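Local coordinates for SsfS6 (Streptomyces sp. SF2575, PDB 4FZR), which belongs to the glycosyltransferase-like proteins of the GT-B fold, built from two Rossmann-like domains that face each other across a cleft, at residues Arg153-Pro157 / Glu331-Ser335; Pro322-Pro327 / Ala344-Val348; Ala341-Gly345 / Asn374-Leu378. All coordinates share one frame. Residue numbers count along the deposited sequence, not the author numbering.

Contact 1 (Arg153-Pro157 / Glu331-Ser335); sequences RLASP and EVWDS
Ala155 lays its methyl against the side of Asp334, CB to CB 3.6 Å, in the middle of a contact between the loop 153-157, which follows strand 147-150, and the start of helix 333-341. The backbones come closest at Leu154 and Ser335, CA to CA 5.2 Å, where Leu154 CB touches Ser335 CB at 3.6 Å. Leu154 alone of the loop has helix-like angles (-63/-43); Arg153, Ala155 and Ser156 are extended, and Pro157 is the N-cap of the next helix. Pro157 CG lies 3.4 Å from Asp334 OD2. At the other end Arg153, with chi1 m and chi2 and chi3 t, reaches Glu331 in a salt bridge, NE to OE2 3.0 Å, with a weak second bond from NH2 to OE2 at 3.2 Å. Glu331 takes chi1 p and chi2 t to present that oxygen. Both charges have further partners: Arg153 NH1 makes a salt bridge with Glu130, and Glu331 OE1 is hydrogen-bonded to the Tyr104 hydroxyl. A water donates to Ala155 O (2.4 Å) and Glu331 O (2.8 Å) and weakly accepts from Ser335 N (3.2 Å). Ser335 OG, with chi1 p, bonds back to Val332 O at 2.7 Å. Strand 147-150 lies in one parallel sheet and strand 323-325, which precedes helix 333-341, in the other, consistent with an interface between the two Rossmann-like halves of a GT-B fold.

Contact 2 (Pro322-Pro327 / Ala344-Val348); sequences PQVSVP and AGVEV
Strands 323-325 and 345-347 run parallel, 8° apart in direction and 4.6 Å between axes, with Gln323 opposite Gly345, Val324 opposite Val346 and Ser325 opposite Glu347 (CA to CA 4.4 to 4.9 Å). The bonds run Gln323 N to Ala344 O (3.3 Å, weak), Val346 N to Gln323 O (2.8 Å), Ser325 N to Val346 O (2.8 Å) and Val348 N to Ser325 O (2.7 Å). Val324 and Val346, both chi1 t, share one face of the sheet, which helix 358-367 covers; Val324 CG1 also meets Val348 CG1 at 4.1 Å. Gln323, Ser325 and Glu347 share the other face, where Gln323 and Glu347 touch helix 333-341 and Gln323 also helix 310-318. Helix 333-341 links the two strands in a beta-alpha-beta crossover, and strand 345-347 is the last in its sheet within this chain, in the Rossmann-like C-terminal half of the GT-B fold. Gln323 has chi1 between wells at -22° and chi2 t, and its OE1 bonds to His306. At Gly345 (-174/179) a CB would fall 2.3 Å from Gln323 O, so the close approach leaves no room for one. Ser325 is chi1 t, as is Glu347, whose chi2 is also t and whose CG touches Pro327 CG at 3.9 Å. Past the strands Val348, chi1 m, sets CG2 3.3 Å from CB of Val326, itself chi1 p, while Pro327 CD lies 3.3 Å from Val348 O.

Contact 3 (Ala341-Gly345 / Asn374-Leu378); sequences AAGAG and NARRL
At the apolar centre, Ala344 CB sits 3.6 Å from Leu378 CD1 and 4.4 Å from Ala375 CB, and Ala342 CB meets the same Leu378 CD1 at 4.1 Å. Leu378, chi1 m and chi2 t, thus puts one methyl against both alanines. The backbones are nearest at Ala344 and Ala375, CA to CA 4.6 Å, a spacing that the small side chains permit. Residues 374-378 are one turn of helix 370-382, with Leu378 N bonded to Asn374 O at 3.0 Å; the facing chain is the turn by which helix 333-341 ends and heads into strand 345-347. It closes in a Schellman motif at Gly343, whose positive phi (75/16) favours glycine and where a CB would clash with Asn374 ND2 at 2.6 Å. Met194, from a loop elsewhere in the chain, touches both Ala342 and Leu378. Farther out, Asn374, chi1 m, places CB 3.3 Å from Gly343 O, and its ND2 gives that oxygen a weak hydrogen bond of 3.4 Å. At the polar edge Arg377, with chi1 and chi2 t and chi3 p, folds back on its own helix, NH2 to Asn374 OD1 2.7 Å and NE to the same OD1 3.2 Å. Packing of the Ala342 and Ala344 methyls on Leu378 and Ala375, and of Asn374 on Gly343, therefore supplies most of the contact, while the hydrogen bond from Asn374 to Gly343 O is weak.

Helix 333-341 ties the three together: its start lies in contact 1, it connects the two strands of contact 2, and the turn after it forms contact 3. The centres of contacts 1 and 2 are about 14 Å apart, and the two touch where Pro327 CB meets Val332 CG2 at 3.9 Å. The centres of contacts 2 and 3 are about 10 Å apart; these two share Ala344 and Gly345, and touch between Pro322 N and Ala375 CB at 3.7 Å. Contacts 1 and 3 do not touch, with centres about 16 Å apart. Along the chain, contacts 1 and 2 interleave and contact 1 closes before contact 3 opens. One crossover unit thus reaches from the domain interface to helix 370-382.

Contact 1 (Arg153-Pro157 / Glu331-Ser335)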
loop_
_atom_site.group_PDB
_atom_site.type_symbol
_atom_site.label_atom_id
_atom_site.label_comp_id
_atom_site.label_asym_id
_atom_site.label_seq_id
_atom_site.Cartn_x
_atom_site.Cartn_y
_atom_site.Cartn_z
ATOM N N ARG A 153 13.076 10.998 10.674
ATOM C CA ARG A 153 13.564 12.373 10.726
ATOM C C ARG A 153 14.999 12.445 10.227
ATOM O O ARG A 153 15.751 11.472 10.332
ATOM C CB ARG A 153 13.510 12.889 12.167
ATOM C CG ARG A 153 12.122 12.843 12.777
ATOM C CD ARG A 153 12.123 13.129 14.272
ATOM N NE ARG A 153 10.771 13.058 14.825
ATOM C CZ ARG A 153 10.154 11.924 15.149
ATOM N NH1 ARG A 153 10.765 10.759 14.980
ATOM N NH2 ARG A 153 8.923 11.951 15.642
ATOM N N LEU A 154 15.381 13.597 9.684
ATOM C CA LEU A 154 16.769 13.827 9.312
ATOM C C LEU A 154 17.625 13.781 10.565
ATOM O O LEU A 154 18.707 13.193 10.573
ATOM C CB LEU A 154 16.935 15.187 8.639
ATOM C CG LEU A 154 16.706 15.281 7.130
ATOM C CD1 LEU A 154 16.974 16.703 6.666
ATOM C CD2 LEU A 154 17.595 14.306 6.378
ATOM N N ALA A 155 17.127 14.405 11.625
ATOM C CA ALA A 155 17.837 14.444 12.894
ATOM C C ALA A 155 16.863 14.233 14.046
ATOM O O ALA A 155 15.855 14.931 14.164
ATOM C CB ALA A 155 18.564 15.764 13.050
ATOM N N SER A 156 17.170 13.255 14.889
ATOM C CA SER A 156 16.324 12.932 16.028
ATOM C C SER A 156 17.103 13.093 17.332
ATOM O O SER A 156 17.824 12.182 17.744
ATOM C CB SER A 156 15.792 11.501 15.901
ATOM O OG SER A 156 15.049 11.341 14.703
ATOM N N PRO A 157 16.964 14.260 17.983
ATOM C CA PRO A 157 17.630 14.526 19.262
ATOM C C PRO A 157 17.509 13.365 20.245
ATOM O O PRO A 157 16.406 12.861 20.466
ATOM C CB PRO A 157 16.871 15.739 19.798
ATOM C CG PRO A 157 16.407 16.457 18.581
ATOM C CD PRO A 157 16.155 15.407 17.530
ATOM N N GLU A 331 10.886 19.936 17.260
ATOM C CA GLU A 331 11.647 18.721 16.969
ATOM C C GLU A 331 12.124 18.658 15.516
ATOM O O GLU A 331 12.859 17.743 15.137
ATOM C CB GLU A 331 10.817 17.476 17.299
ATOM C CG GLU A 331 9.564 17.313 16.461
ATOM C CD GLU A 331 8.783 16.069 16.831
ATOM O OE1 GLU A 331 7.636 16.210 17.304
ATOM O OE2 GLU A 331 9.317 14.955 16.649
ATOM N N VAL A 332 11.705 19.629 14.709
ATOM C CA VAL A 332 12.115 19.695 13.308
ATOM C C VAL A 332 13.223 20.722 13.106
ATOM O O VAL A 332 13.770 20.846 12.013
ATOM C CB VAL A 332 10.926 20.045 12.373
ATOM C CG1 VAL A 332 9.653 19.365 12.851
ATOM C CG2 VAL A 332 10.716 21.555 12.277
ATOM N N TRP A 333 13.543 21.459 14.166
ATOM C CA TRP A 333 14.590 22.475 14.114
ATOM C C TRP A 333 15.917 21.902 13.619
ATOM O O TRP A 333 16.582 22.500 12.771
ATOM C CB TRP A 333 14.797 23.101 15.499
ATOM C CG TRP A 333 13.749 24.102 15.888
ATOM C CD1 TRP A 333 12.773 24.620 15.088
ATOM C CD2 TRP A 333 13.575 24.707 17.176
ATOM N NE1 TRP A 333 12.002 25.509 15.796
ATOM C CE2 TRP A 333 12.473 25.581 17.080
ATOM C CE3 TRP A 333 14.243 24.596 18.401
ATOM C CZ2 TRP A 333 12.024 26.339 18.162
ATOM C CZ3 TRP A 333 13.794 25.351 19.475
ATOM C CH2 TRP A 333 12.695 26.210 19.346
ATOM N N ASP A 334 16.293 20.744 14.152
ATOM C CA ASP A 334 17.584 20.134 13.851
ATOM C C ASP A 334 17.712 19.741 12.381
ATOM O O ASP A 334 18.794 19.832 11.801
ATOM C CB ASP A 334 17.806 18.900 14.730
ATOM C CG ASP A 334 18.078 19.253 16.179
ATOM O OD1 ASP A 334 17.700 20.365 16.607
ATOM O OD2 ASP A 334 18.668 18.414 16.892
ATOM N N SER A 335 16.610 19.292 11.785
ATOM C CA SER A 335 16.617 18.865 10.388
ATOM C C SER A 335 16.739 20.050 9.428
ATOM O O SER A 335 17.329 19.929 8.353
ATOM C CB SER A 335 15.365 18.039 10.064
ATOM O OG SER A 335 14.171 18.737 10.375
HETATM O O HOH W 1 14.954 17.074 13.395
#

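Contact 2 (Pro322-Pro327 / Ala344-Val348)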
loop_
_atom_site.group_PDB
_atom_site.type_symbol
_atom_site.label_atom_id
_atom_site.label_comp_id
_atom_site.label_asym_id
_atom_site.label_seq_id
_atom_site.Cartn_x
_atom_site.Cartn_y
_atom_site.Cartn_z
ATOM N N PRO A 322 15.340 21.787 -4.320
ATOM C CA PRO A 322 15.707 22.748 -3.268
ATOM C C PRO A 322 14.494 23.240 -2.480
ATOM O O PRO A 322 13.412 23.396 -3.050
ATOM C CB PRO A 322 16.368 23.900 -4.043
ATOM C CG PRO A 322 15.934 23.727 -5.458
ATOM C CD PRO A 322 15.738 22.258 -5.659
ATOM N N GLN A 323 14.681 23.479 -1.185
ATOM C CA GLN A 323 13.565 23.771 -0.297
ATOM C C GLN A 323 13.733 25.090 0.438
ATOM O O GLN A 323 14.839 25.455 0.839
ATOM C CB GLN A 323 13.421 22.664 0.753
ATOM C CG GLN A 323 14.034 21.329 0.365
ATOM C CD GLN A 323 13.909 20.291 1.465
ATOM O OE1 GLN A 323 13.086 20.427 2.370
ATOM N NE2 GLN A 323 14.734 19.254 1.398
ATOM N N VAL A 324 12.623 25.798 0.619
ATOM C CA VAL A 324 12.575 26.886 1.578
ATOM C C VAL A 324 11.756 26.391 2.761
ATOM O O VAL A 324 10.546 26.182 2.656
ATOM C CB VAL A 324 11.950 28.167 1.000
ATOM C CG1 VAL A 324 11.967 29.272 2.051
ATOM C CG2 VAL A 324 12.686 28.603 -0.269
ATOM N N SER A 325 12.433 26.179 3.882
ATOM C CA SER A 325 11.787 25.674 5.081
ATOM C C SER A 325 11.506 26.797 6.071
ATOM O O SER A 325 12.418 27.534 6.455
ATOM C CB SER A 325 12.672 24.610 5.734
ATOM O OG SER A 325 12.129 24.173 6.967
ATOM N N VAL A 326 10.244 26.930 6.472
ATOM C CA VAL A 326 9.871 27.861 7.534
ATOM C C VAL A 326 9.381 27.061 8.743
ATOM O O VAL A 326 8.178 26.928 8.973
ATOM C CB VAL A 326 8.818 28.899 7.065
ATOM C CG1 VAL A 326 7.571 28.225 6.489
ATOM C CG2 VAL A 326 8.461 29.852 8.203
ATOM N N PRO A 327 10.329 26.524 9.527
ATOM C CA PRO A 327 10.040 25.561 10.597
ATOM C C PRO A 327 9.117 26.115 11.678
ATOM O O PRO A 327 9.138 27.315 11.959
ATOM C CB PRO A 327 11.428 25.255 11.178
ATOM C CG PRO A 327 12.398 25.691 10.131
ATOM C CD PRO A 327 11.761 26.861 9.476
ATOM N N ALA A 344 21.264 22.770 0.471
ATOM C CA ALA A 344 20.188 22.197 -0.330
ATOM C C ALA A 344 18.903 23.011 -0.215
ATOM O O ALA A 344 17.949 22.784 -0.955
ATOM C CB ALA A 344 19.940 20.751 0.073
ATOM N N GLY A 345 18.879 23.964 0.708
ATOM C CA GLY A 345 17.709 24.803 0.885
ATOM C C GLY A 345 17.961 25.906 1.890
ATOM O O GLY A 345 19.047 25.993 2.466
ATOM N N VAL A 346 16.961 26.753 2.105
ATOM C CA VAL A 346 17.098 27.835 3.070
ATOM C C VAL A 346 16.133 27.671 4.241
ATOM O O VAL A 346 14.937 27.457 4.053
ATOM C CB VAL A 346 16.888 29.217 2.423
ATOM C CG1 VAL A 346 16.948 30.308 3.485
ATOM C CG2 VAL A 346 17.938 29.466 1.352
ATOM N N GLU A 347 16.673 27.771 5.452
ATOM C CA GLU A 347 15.864 27.777 6.658
ATOM C C GLU A 347 15.504 29.213 7.006
ATOM O O GLU A 347 16.387 30.031 7.269
ATOM C CB GLU A 347 16.640 27.153 7.818
ATOM C CG GLU A 347 15.883 27.140 9.144
ATOM C CD GLU A 347 16.809 27.062 10.344
ATOM O OE1 GLU A 347 16.371 26.568 11.404
ATOM O OE2 GLU A 347 17.972 27.504 10.232
ATOM N N VAL A 348 14.211 29.522 7.000
ATOM C CA VAL A 348 13.752 30.835 7.444
ATOM C C VAL A 348 13.113 30.689 8.831
ATOM O O VAL A 348 12.011 30.158 8.963
ATOM C CB VAL A 348 12.798 31.500 6.411
ATOM C CG1 VAL A 348 13.482 31.586 5.051
ATOM C CG2 VAL A 348 11.487 30.748 6.277
#

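Contact 3 (Ala341-Gly345 / Asn374-Leu378)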
loop_
_atom_site.group_PDB
_atom_site.type_symbol
_atom_site.label_atom_id
_atom_site.label_comp_id
_atom_site.label_asym_id
_atom_site.label_seq_id
_atom_site.Cartn_x
_atom_site.Cartn_y
_atom_site.Cartn_z
ATOM N N ALA A 341 22.849 23.978 6.179
ATOM C CA ALA A 341 24.301 23.830 6.120
ATOM C C ALA A 341 24.743 23.075 4.867
ATOM O O ALA A 341 25.821 23.331 4.330
ATOM C CB ALA A 341 24.811 23.117 7.376
ATOM N N ALA A 342 23.905 22.153 4.404
ATOM C CA ALA A 342 24.220 21.339 3.233
ATOM C C ALA A 342 24.013 22.111 1.928
ATOM O O ALA A 342 24.376 21.634 0.853
ATOM C CB ALA A 342 23.378 20.069 3.239
ATOM N N GLY A 343 23.423 23.297 2.026
ATOM C CA GLY A 343 23.218 24.148 0.866
ATOM C C GLY A 343 22.102 23.667 -0.040
ATOM O O GLY A 343 21.990 24.107 -1.184
ATOM N N ALA A 344 21.264 22.770 0.471
ATOM C CA ALA A 344 20.188 22.197 -0.330
ATOM C C ALA A 344 18.903 23.011 -0.215
ATOM O O ALA A 344 17.949 22.784 -0.955
ATOM C CB ALA A 344 19.940 20.751 0.073
ATOM N N GLY A 345 18.879 23.964 0.708
ATOM C CA GLY A 345 17.709 24.803 0.885
ATOM C C GLY A 345 17.961 25.906 1.890
ATOM O O GLY A 345 19.047 25.993 2.466
ATOM N N ASN A 374 23.158 21.000 -4.930
ATOM C CA ASN A 374 23.249 20.330 -3.637
ATOM C C ASN A 374 22.080 19.381 -3.370
ATOM O O ASN A 374 22.272 18.277 -2.860
ATOM C CB ASN A 374 23.343 21.368 -2.518
ATOM C CG ASN A 374 24.771 21.748 -2.204
ATOM O OD1 ASN A 374 25.620 20.881 -1.991
ATOM N ND2 ASN A 374 25.051 23.046 -2.187
ATOM N N ALA A 375 20.873 19.819 -3.713
ATOM C CA ALA A 375 19.677 19.001 -3.533
ATOM C C ALA A 375 19.797 17.705 -4.326
ATOM O O ALA A 375 19.494 16.624 -3.819
ATOM C CB ALA A 375 18.438 19.771 -3.967
ATOM N N ARG A 376 20.244 17.824 -5.573
ATOM C CA ARG A 376 20.402 16.669 -6.448
ATOM C C ARG A 376 21.549 15.778 -5.983
ATOM O O ARG A 376 21.487 14.558 -6.123
ATOM C CB ARG A 376 20.648 17.116 -7.889
ATOM C CG ARG A 376 19.474 17.835 -8.526
ATOM C CD ARG A 376 19.769 18.168 -9.977
ATOM N NE ARG A 376 18.617 18.750 -10.656
ATOM C CZ ARG A 376 18.631 19.178 -11.914
ATOM N NH1 ARG A 376 19.740 19.092 -12.637
ATOM N NH2 ARG A 376 17.534 19.692 -12.452
ATOM N N ARG A 377 22.597 16.389 -5.436
ATOM C CA ARG A 377 23.716 15.628 -4.888
ATOM C C ARG A 377 23.235 14.735 -3.749
ATOM O O ARG A 377 23.597 13.560 -3.675
ATOM C CB ARG A 377 24.824 16.559 -4.385
ATOM C CG ARG A 377 25.924 15.833 -3.613
ATOM C CD ARG A 377 27.023 16.773 -3.134
ATOM N NE ARG A 377 26.508 17.838 -2.279
ATOM C CZ ARG A 377 26.149 17.679 -1.007
ATOM N NH1 ARG A 377 26.234 16.493 -0.419
ATOM N NH2 ARG A 377 25.695 18.713 -0.315
ATOM N N LEU A 378 22.417 15.303 -2.868
ATOM C CA LEU A 378 21.893 14.580 -1.713
ATOM C C LEU A 378 20.910 13.494 -2.136
ATOM O O LEU A 378 20.938 12.381 -1.607
ATOM C CB LEU A 378 21.211 15.552 -0.751
ATOM C CG LEU A 378 22.161 16.465 0.023
ATOM C CD1 LEU A 378 21.386 17.543 0.754
ATOM C CD2 LEU A 378 22.998 15.652 1.000
#